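Serine/threonine protein kinase (Mycobacterium tuberculosis, PDB 4ESQ) is a membrane receptor kinase that probably phosphorylates proteins on serine and threonine using ATP, and is seen here as its extracellular sensor domain. Local coordinates at residues G52-S57 / V143-E148; V5-L10 / V90-T95. All blocks are in the same frame, centred on the assembly; numbering follows the deposited sequence.

Both contacts lie in the PknH-like extracellular domain and reach the same antiparallel sheet. They lie on opposite sides of the chain's centre. Their centres are about 24 Å apart and they do not touch. Interaction 1 lies deeper, its centre about 8 Å from the chain centre. There a short helix meets strand 141-147 through a carboxylate set against a backbone carbonyl and a leucine methyl, with a water nearby. Interaction 2 lies about 16 Å out, where the N-terminal 3-10 turn packs on the end of strand 84-92. It buries more surface, 221 against 124 Å², and is mainly apolar, with one exposed glutamate at its margin. Neither has a direct hydrogen bond between its segments.

Interaction 1: G52-S57 / V143-E148; sequences GALYTS and VIDTQE
Leu54 meets the side chain of Asp145 at an oblique angle, its CD2 methyl 3.9 Å from OD2. The contact sets the short, weakly bonded helix 51-54 against strand 141-147 of the antiparallel sheet in the PknH-like extracellular domain. The helix starts next to Cys50, which is disulfide-bonded to Cys113. Phe131 of strand 125-131 touches Ala53, Leu54 and Asp145.

Val143 and Asp145 point from the strand toward the helix. Val143 adds only a loose touch, CG1 to Ala53 O at 4.2 Å. A chi1 of 41° puts Asp145 CG between the backbone N and the carbonyl carbon, with OD2 3.4 Å from Ala53 O. Both oxygens are acceptors, so no hydrogen bond forms. This oxygen pair may make a negative charge on Asp145 costlier.

A water lies between Leu54 O and Asp145 OD2 and could donate to either. It has more acceptors around it than protons, so its bonds probably cannot all be made at once. Its 2.5 Å approach to Leu54 O is short enough to be doubtful. From the water to Asp145 OD2 the distance is 2.7 Å.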
ATOM      1  N   GLY A  52      -9.005   3.047   2.342  1.00 12.40           N
ATOM      2  CA  GLY A  52      -7.850   3.010   1.460  1.00 11.56           C
ATOM      3  C   GLY A  52      -6.635   3.682   2.069  1.00 14.81           C
ATOM      4  O   GLY A  52      -5.493   3.365   1.720  1.00 14.96           O
ATOM      5  N   ALA A  53      -6.871   4.614   2.987  1.00 12.81           N
ATOM      6  CA  ALA A  53      -5.768   5.303   3.641  1.00 10.24           C
ATOM      7  C   ALA A  53      -5.103   4.402   4.676  1.00 14.15           C
ATOM      8  O   ALA A  53      -3.990   4.674   5.115  1.00 20.70           O
ATOM      9  CB  ALA A  53      -6.248   6.592   4.280  1.00 13.67           C
ATOM     10  N   LEU A  54      -5.790   3.333   5.072  1.00 11.91           N
ATOM     11  CA  LEU A  54      -5.238   2.368   6.027  1.00 14.29           C
ATOM     12  C   LEU A  54      -4.595   1.147   5.371  1.00 15.20           C
ATOM     13  O   LEU A  54      -3.570   0.647   5.850  1.00 13.28           O
ATOM     14  CB  LEU A  54      -6.336   1.858   6.964  1.00 12.42           C
ATOM     15  CG  LEU A  54      -6.867   2.904   7.947  1.00 13.02           C
ATOM     16  CD1 LEU A  54      -8.193   2.482   8.551  1.00 16.39           C
ATOM     17  CD2 LEU A  54      -5.830   3.189   9.021  1.00 16.17           C
ATOM     18  N   TYR A  55      -5.222   0.648   4.311  1.00 11.08           N
ATOM     19  CA  TYR A  55      -4.856  -0.645   3.729  1.00 10.86           C
ATOM     20  C   TYR A  55      -4.741  -0.606   2.205  1.00 14.12           C
ATOM     21  O   TYR A  55      -5.482   0.119   1.533  1.00 14.20           O
ATOM     22  CB  TYR A  55      -5.915  -1.692   4.083  1.00  9.78           C
ATOM     23  CG  TYR A  55      -6.297  -1.746   5.547  1.00 12.83           C
ATOM     24  CD1 TYR A  55      -5.341  -2.016   6.521  1.00 14.99           C
ATOM     25  CD2 TYR A  55      -7.612  -1.540   5.953  1.00 15.32           C
ATOM     26  CE1 TYR A  55      -5.684  -2.077   7.866  1.00 13.53           C
ATOM     27  CE2 TYR A  55      -7.966  -1.598   7.303  1.00 17.15           C
ATOM     28  CZ  TYR A  55      -6.995  -1.869   8.249  1.00 24.48           C
ATOM     29  OH  TYR A  55      -7.323  -1.923   9.585  1.00 28.21           O
ATOM     30  N   THR A  56      -3.817  -1.396   1.660  0.50 12.35           N
ATOM     31  CA  THR A  56      -3.691  -1.518   0.214  0.50 12.48           C
ATOM     32  C   THR A  56      -4.699  -2.523  -0.316  0.50 12.95           C
ATOM     33  O   THR A  56      -5.270  -3.305   0.449  0.50 13.08           O
ATOM     34  CB  THR A  56      -2.299  -2.035  -0.199  0.50 14.91           C
ATOM     35  OG1 THR A  56      -2.274  -3.466  -0.116  0.50 19.34           O
ATOM     36  CG2 THR A  56      -1.233  -1.475   0.705  0.50 14.94           C
ATOM     37  N   SER A  57      -4.916  -2.487  -1.629  1.00 11.10           N
ATOM     38  CA  SER A  57      -5.647  -3.545  -2.327  1.00 11.70           C
ATOM     39  C   SER A  57      -7.036  -3.880  -1.783  1.00 12.55           C
ATOM     40  O   SER A  57      -7.439  -5.041  -1.794  1.00 14.08           O
ATOM     41  CB  SER A  57      -4.811  -4.835  -2.334  1.00 13.66           C
ATOM     42  OG  SER A  57      -3.432  -4.579  -2.556  1.00 16.21           O
ATOM     43  N   VAL A 143       1.274   8.672   3.614  1.00 12.06           N
ATOM     44  CA  VAL A 143       0.750   9.111   4.900  1.00 12.63           C
ATOM     45  C   VAL A 143       1.134   8.083   5.945  1.00 12.60           C
ATOM     46  O   VAL A 143       1.141   6.884   5.664  1.00 14.21           O
ATOM     47  CB  VAL A 143      -0.797   9.332   4.874  1.00 11.11           C
ATOM     48  CG1 VAL A 143      -1.532   8.011   4.662  1.00 13.53           C
ATOM     49  CG2 VAL A 143      -1.271  10.009   6.170  1.00 13.30           C
ATOM     50  N   ILE A 144       1.480   8.557   7.140  1.00 13.29           N
ATOM     51  CA  ILE A 144       1.810   7.669   8.245  1.00 11.38           C
ATOM     52  C   ILE A 144       0.631   7.567   9.206  1.00 12.81           C
ATOM     53  O   ILE A 144       0.034   8.574   9.575  1.00 14.40           O
ATOM     54  CB  ILE A 144       3.073   8.158   8.980  1.00 19.32           C
ATOM     55  CG1 ILE A 144       4.293   7.999   8.072  1.00 15.34           C
ATOM     56  CG2 ILE A 144       3.287   7.380  10.264  1.00 15.85           C
ATOM     57  CD1 ILE A 144       5.520   8.681   8.613  1.00 17.14           C
ATOM     58  N   ASP A 145       0.269   6.346   9.579  1.00 13.20           N
ATOM     59  CA  ASP A 145      -0.775   6.161  10.579  1.00 16.98           C
ATOM     60  C   ASP A 145      -0.207   5.434  11.785  1.00 16.32           C
ATOM     61  O   ASP A 145       0.665   4.583  11.658  1.00 15.32           O
ATOM     62  CB  ASP A 145      -1.982   5.427  10.007  1.00 18.00           C
ATOM     63  CG  ASP A 145      -1.592   4.304   9.098  1.00 23.23           C
ATOM     64  OD1 ASP A 145      -0.659   3.559   9.459  1.00 35.01           O
ATOM     65  OD2 ASP A 145      -2.203   4.178   8.013  1.00 25.06           O
ATOM     66  N   THR A 146      -0.704   5.783  12.955  1.00 13.63           N
ATOM     67  CA  THR A 146      -0.109   5.319  14.199  1.00 16.10           C
ATOM     68  C   THR A 146      -1.164   4.606  15.017  1.00 17.08           C
ATOM     69  O   THR A 146      -2.234   5.165  15.267  1.00 17.06           O
ATOM     70  CB  THR A 146       0.431   6.513  15.000  1.00 20.67           C
ATOM     71  OG1 THR A 146       1.382   7.233  14.199  1.00 17.77           O
ATOM     72  CG2 THR A 146       1.080   6.052  16.299  1.00 19.67           C
ATOM     73  N   GLN A 147      -0.881   3.371  15.422  1.00 14.21           N
ATOM     74  CA  GLN A 147      -1.850   2.607  16.200  1.00 17.32           C
ATOM     75  C   GLN A 147      -1.815   3.048  17.659  1.00 14.62           C
ATOM     76  O   GLN A 147      -0.746   3.203  18.240  1.00 18.79           O
ATOM     77  CB  GLN A 147      -1.596   1.096  16.100  1.00 20.73           C
ATOM     78  CG  GLN A 147      -2.537   0.283  16.999  1.00 25.89           C
ATOM     79  CD  GLN A 147      -2.494  -1.222  16.758  1.00 35.71           C
ATOM     80  OE1 GLN A 147      -1.485  -1.770  16.327  1.00 33.34           O
ATOM     81  NE2 GLN A 147      -3.607  -1.893  17.034  1.00 37.88           N
ATOM     82  N   GLU A 148      -2.983   3.262  18.251  1.00 18.24           N
ATOM     83  CA  GLU A 148      -3.052   3.690  19.654  1.00 19.57           C
ATOM     84  C   GLU A 148      -2.289   2.755  20.607  1.00 22.17           C
ATOM     85  O   GLU A 148      -2.051   1.587  20.297  1.00 25.30           O
ATOM     86  CB  GLU A 148      -4.510   3.826  20.105  1.00 25.23           C
ATOM     87  CG  GLU A 148      -5.199   2.496  20.385  1.00 26.55           C
ATOM     88  CD  GLU A 148      -6.633   2.660  20.860  1.00 30.50           C
ATOM     89  OE1 GLU A 148      -6.902   3.624  21.614  1.00 27.87           O
ATOM     90  OE2 GLU A 148      -7.495   1.832  20.471  1.00 23.99           O
TER
HETATM   91  O   HOH W   1      -1.738   1.632   7.229  1.00 23.82           O

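Interaction 2: V5-L10 / V90-T95; sequences VAEERL and VVAFPT
Val90 meets Leu10 at the start of the segment. Its CG2 methyl is flanked by both the N and the C of its own backbone. From there it reaches both the backbone and the side chain of Leu10: it is 3.5 Å from Leu10 O and 3.8 Å from Leu10 CD2. The two side chains run antiparallel, flank to flank. Leu10 CB also rests on this methyl, at 3.9 Å. The backbone O of Val90 lies 4.0 Å from Leu10 CD1.

Val91 points the other way, and Ala92 points back toward the N-terminal segment. Ala92 CB faces the two methyls of Leu10, 3.9 Å from CD1 and 4.1 Å from CD2. The leucine turns its CG back beside its own N, anti to its carbonyl carbon (chi1 -73°). This carries the fork to Ala92 and leaves Leu10 O against Val90 CG2. Glu7 brushes Ala92 CB with its CG at 4.4 Å, a looser contact at the exposed margin.

The arrangement is a 3-10 turn laid on the end of strand 84-92, an inner strand of the antiparallel sheet. The turn is held by a backbone bond from Arg9 N to Ala6 O, and a weak one from Leu10 N to Glu7 O. Asn164 joins the two segments from outside, taking a bond from Val5 N on OD1 and giving one from ND2 to Phe93 O.

Phe93 points away from the turn, and its side chain packs on helix 96-111. Pro94 follows and leads to Thr95, the N-cap of that helix, whose OG1 is hydrogen-bonded to Lys98 N.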
ATOM      1  N   VAL A   5       2.117  -1.867 -19.427  1.00 14.15           N
ATOM      2  CA  VAL A   5       2.620  -3.081 -18.807  1.00 14.97           C
ATOM      3  C   VAL A   5       1.566  -4.175 -18.920  1.00 13.79           C
ATOM      4  O   VAL A   5       0.389  -3.943 -18.645  1.00 15.74           O
ATOM      5  CB  VAL A   5       2.969  -2.848 -17.328  1.00 14.07           C
ATOM      6  CG1 VAL A   5       3.432  -4.143 -16.691  1.00 17.30           C
ATOM      7  CG2 VAL A   5       4.043  -1.763 -17.200  1.00 12.51           C
ATOM      8  N   ALA A   6       1.988  -5.368 -19.337  1.00 12.84           N
ATOM      9  CA  ALA A   6       1.073  -6.505 -19.450  1.00 16.03           C
ATOM     10  C   ALA A   6       0.669  -7.029 -18.080  1.00 13.98           C
ATOM     11  O   ALA A   6       1.487  -7.053 -17.157  1.00 13.81           O
ATOM     12  CB  ALA A   6       1.730  -7.618 -20.240  1.00 14.38           C
ATOM     13  N   GLU A   7      -0.581  -7.463 -17.957  1.00 15.12           N
ATOM     14  CA  GLU A   7      -1.079  -8.023 -16.702  1.00 15.11           C
ATOM     15  C   GLU A   7      -0.165  -9.123 -16.210  1.00 13.25           C
ATOM     16  O   GLU A   7       0.054  -9.274 -15.006  1.00 15.38           O
ATOM     17  CB  GLU A   7      -2.480  -8.622 -16.879  1.00 21.06           C
ATOM     18  CG  GLU A   7      -3.618  -7.625 -16.988  1.00 18.63           C
ATOM     19  CD  GLU A   7      -4.957  -8.314 -17.220  1.00 24.63           C
ATOM     20  OE1 GLU A   7      -5.147  -9.449 -16.719  1.00 24.91           O
ATOM     21  OE2 GLU A   7      -5.815  -7.725 -17.914  1.00 28.73           O
ATOM     22  N   GLU A   8       0.367  -9.902 -17.147  1.00 14.45           N
ATOM     23  CA  GLU A   8       1.148 -11.076 -16.785  1.00 17.66           C
ATOM     24  C   GLU A   8       2.545 -10.736 -16.271  1.00 14.72           C
ATOM     25  O   GLU A   8       3.272 -11.616 -15.803  1.00 15.91           O
ATOM     26  CB  GLU A   8       1.206 -12.064 -17.957  1.00 19.93           C
ATOM     27  CG  GLU A   8       1.865 -11.506 -19.198  1.00 24.30           C
ATOM     28  CD  GLU A   8       0.868 -11.124 -20.270  1.00 33.19           C
ATOM     29  OE1 GLU A   8      -0.229 -10.615 -19.938  1.00 25.01           O
ATOM     30  OE2 GLU A   8       1.191 -11.339 -21.453  1.00 30.31           O
ATOM     31  N   ARG A   9       2.905  -9.456 -16.324  1.00 14.17           N
ATOM     32  CA  ARG A   9       4.224  -9.017 -15.873  1.00 13.19           C
ATOM     33  C   ARG A   9       4.185  -8.323 -14.518  1.00 14.34           C
ATOM     34  O   ARG A   9       5.213  -7.854 -14.040  1.00 14.76           O
ATOM     35  CB  ARG A   9       4.867  -8.090 -16.908  1.00 13.67           C
ATOM     36  CG  ARG A   9       5.448  -8.826 -18.128  1.00 16.99           C
ATOM     37  CD  ARG A   9       6.735  -9.572 -17.794  1.00 15.83           C
ATOM     38  NE  ARG A   9       7.806  -8.645 -17.427  1.00 17.97           N
ATOM     39  CZ  ARG A   9       8.980  -9.009 -16.917  1.00 20.54           C
ATOM     40  NH1 ARG A   9       9.254 -10.294 -16.698  1.00 19.02           N
ATOM     41  NH2 ARG A   9       9.882  -8.078 -16.617  1.00 19.69           N
ATOM     42  N   LEU A  10       3.007  -8.269 -13.898  1.00 12.47           N
ATOM     43  CA  LEU A  10       2.860  -7.562 -12.636  1.00 14.05           C
ATOM     44  C   LEU A  10       3.775  -8.110 -11.539  1.00 12.15           C
ATOM     45  O   LEU A  10       4.399  -7.334 -10.822  1.00 13.31           O
ATOM     46  CB  LEU A  10       1.403  -7.558 -12.164  1.00 13.70           C
ATOM     47  CG  LEU A  10       0.430  -6.643 -12.917  1.00 13.54           C
ATOM     48  CD1 LEU A  10      -1.004  -6.796 -12.372  1.00 12.99           C
ATOM     49  CD2 LEU A  10       0.869  -5.194 -12.830  1.00 12.57           C
ATOM     50  N   VAL A  90       0.897  -4.141  -6.940  1.00 10.05           N
ATOM     51  CA  VAL A  90       0.788  -3.372  -8.172  1.00 10.07           C
ATOM     52  C   VAL A  90      -0.530  -3.704  -8.851  1.00 12.41           C
ATOM     53  O   VAL A  90      -0.988  -4.852  -8.849  1.00 10.72           O
ATOM     54  CB  VAL A  90       1.958  -3.636  -9.117  1.00 10.05           C
ATOM     55  CG1 VAL A  90       3.203  -2.928  -8.592  1.00 11.72           C
ATOM     56  CG2 VAL A  90       2.209  -5.137  -9.246  1.00  9.77           C
ATOM     57  N   VAL A  91      -1.145  -2.688  -9.431  1.00 10.45           N
ATOM     58  CA  VAL A  91      -2.473  -2.846  -9.994  1.00  9.70           C
ATOM     59  C   VAL A  91      -2.450  -2.336 -11.428  1.00 11.52           C
ATOM     60  O   VAL A  91      -2.055  -1.192 -11.673  1.00 13.24           O
ATOM     61  CB  VAL A  91      -3.526  -2.074  -9.176  1.00 10.20           C
ATOM     62  CG1 VAL A  91      -4.913  -2.277  -9.776  1.00 12.22           C
ATOM     63  CG2 VAL A  91      -3.496  -2.512  -7.697  1.00 12.97           C
ATOM     64  N   ALA A  92      -2.853  -3.186 -12.367  1.00 11.05           N
ATOM     65  CA  ALA A  92      -2.864  -2.812 -13.781  1.00 11.44           C
ATOM     66  C   ALA A  92      -4.196  -2.192 -14.155  1.00 12.81           C
ATOM     67  O   ALA A  92      -5.244  -2.627 -13.685  1.00 14.25           O
ATOM     68  CB  ALA A  92      -2.595  -4.021 -14.659  1.00 13.26           C
ATOM     69  N   PHE A  93      -4.133  -1.175 -15.007  1.00 11.47           N
ATOM     70  CA  PHE A  93      -5.310  -0.538 -15.577  1.00  9.88           C
ATOM     71  C   PHE A  93      -5.152  -0.570 -17.091  1.00 13.74           C
ATOM     72  O   PHE A  93      -4.062  -0.792 -17.590  1.00 13.56           O
ATOM     73  CB  PHE A  93      -5.405   0.907 -15.099  1.00 10.19           C
ATOM     74  CG  PHE A  93      -5.808   1.039 -13.659  1.00 10.07           C
ATOM     75  CD1 PHE A  93      -4.877   0.882 -12.643  1.00 12.89           C
ATOM     76  CD2 PHE A  93      -7.122   1.326 -13.329  1.00 11.95           C
ATOM     77  CE1 PHE A  93      -5.254   1.008 -11.312  1.00 11.43           C
ATOM     78  CE2 PHE A  93      -7.509   1.449 -12.005  1.00 11.95           C
ATOM     79  CZ  PHE A  93      -6.567   1.288 -10.990  1.00 12.80           C
ATOM     80  N   PRO A  94      -6.247  -0.359 -17.828  1.00 17.83           N
ATOM     81  CA  PRO A  94      -6.151  -0.423 -19.291  1.00 17.24           C
ATOM     82  C   PRO A  94      -5.269   0.679 -19.869  1.00 20.18           C
ATOM     83  O   PRO A  94      -4.595   0.463 -20.875  1.00 22.14           O
ATOM     84  CB  PRO A  94      -7.598  -0.237 -19.748  1.00 18.06           C
ATOM     85  CG  PRO A  94      -8.423  -0.631 -18.578  1.00 23.90           C
ATOM     86  CD  PRO A  94      -7.635  -0.269 -17.357  1.00 16.92           C
ATOM     87  N   THR A  95      -5.268   1.838 -19.221  1.00 16.85           N
ATOM     88  CA  THR A  95      -4.528   2.999 -19.698  1.00 20.56           C
ATOM     89  C   THR A  95      -3.890   3.747 -18.541  1.00 20.46           C
ATOM     90  O   THR A  95      -4.298   3.596 -17.389  1.00 17.30           O
ATOM     91  CB  THR A  95      -5.461   3.993 -20.396  1.00 19.79           C
ATOM     92  OG1 THR A  95      -6.474   4.412 -19.472  1.00 22.66           O
ATOM     93  CG2 THR A  95      -6.133   3.341 -21.611  1.00 23.59           C
TER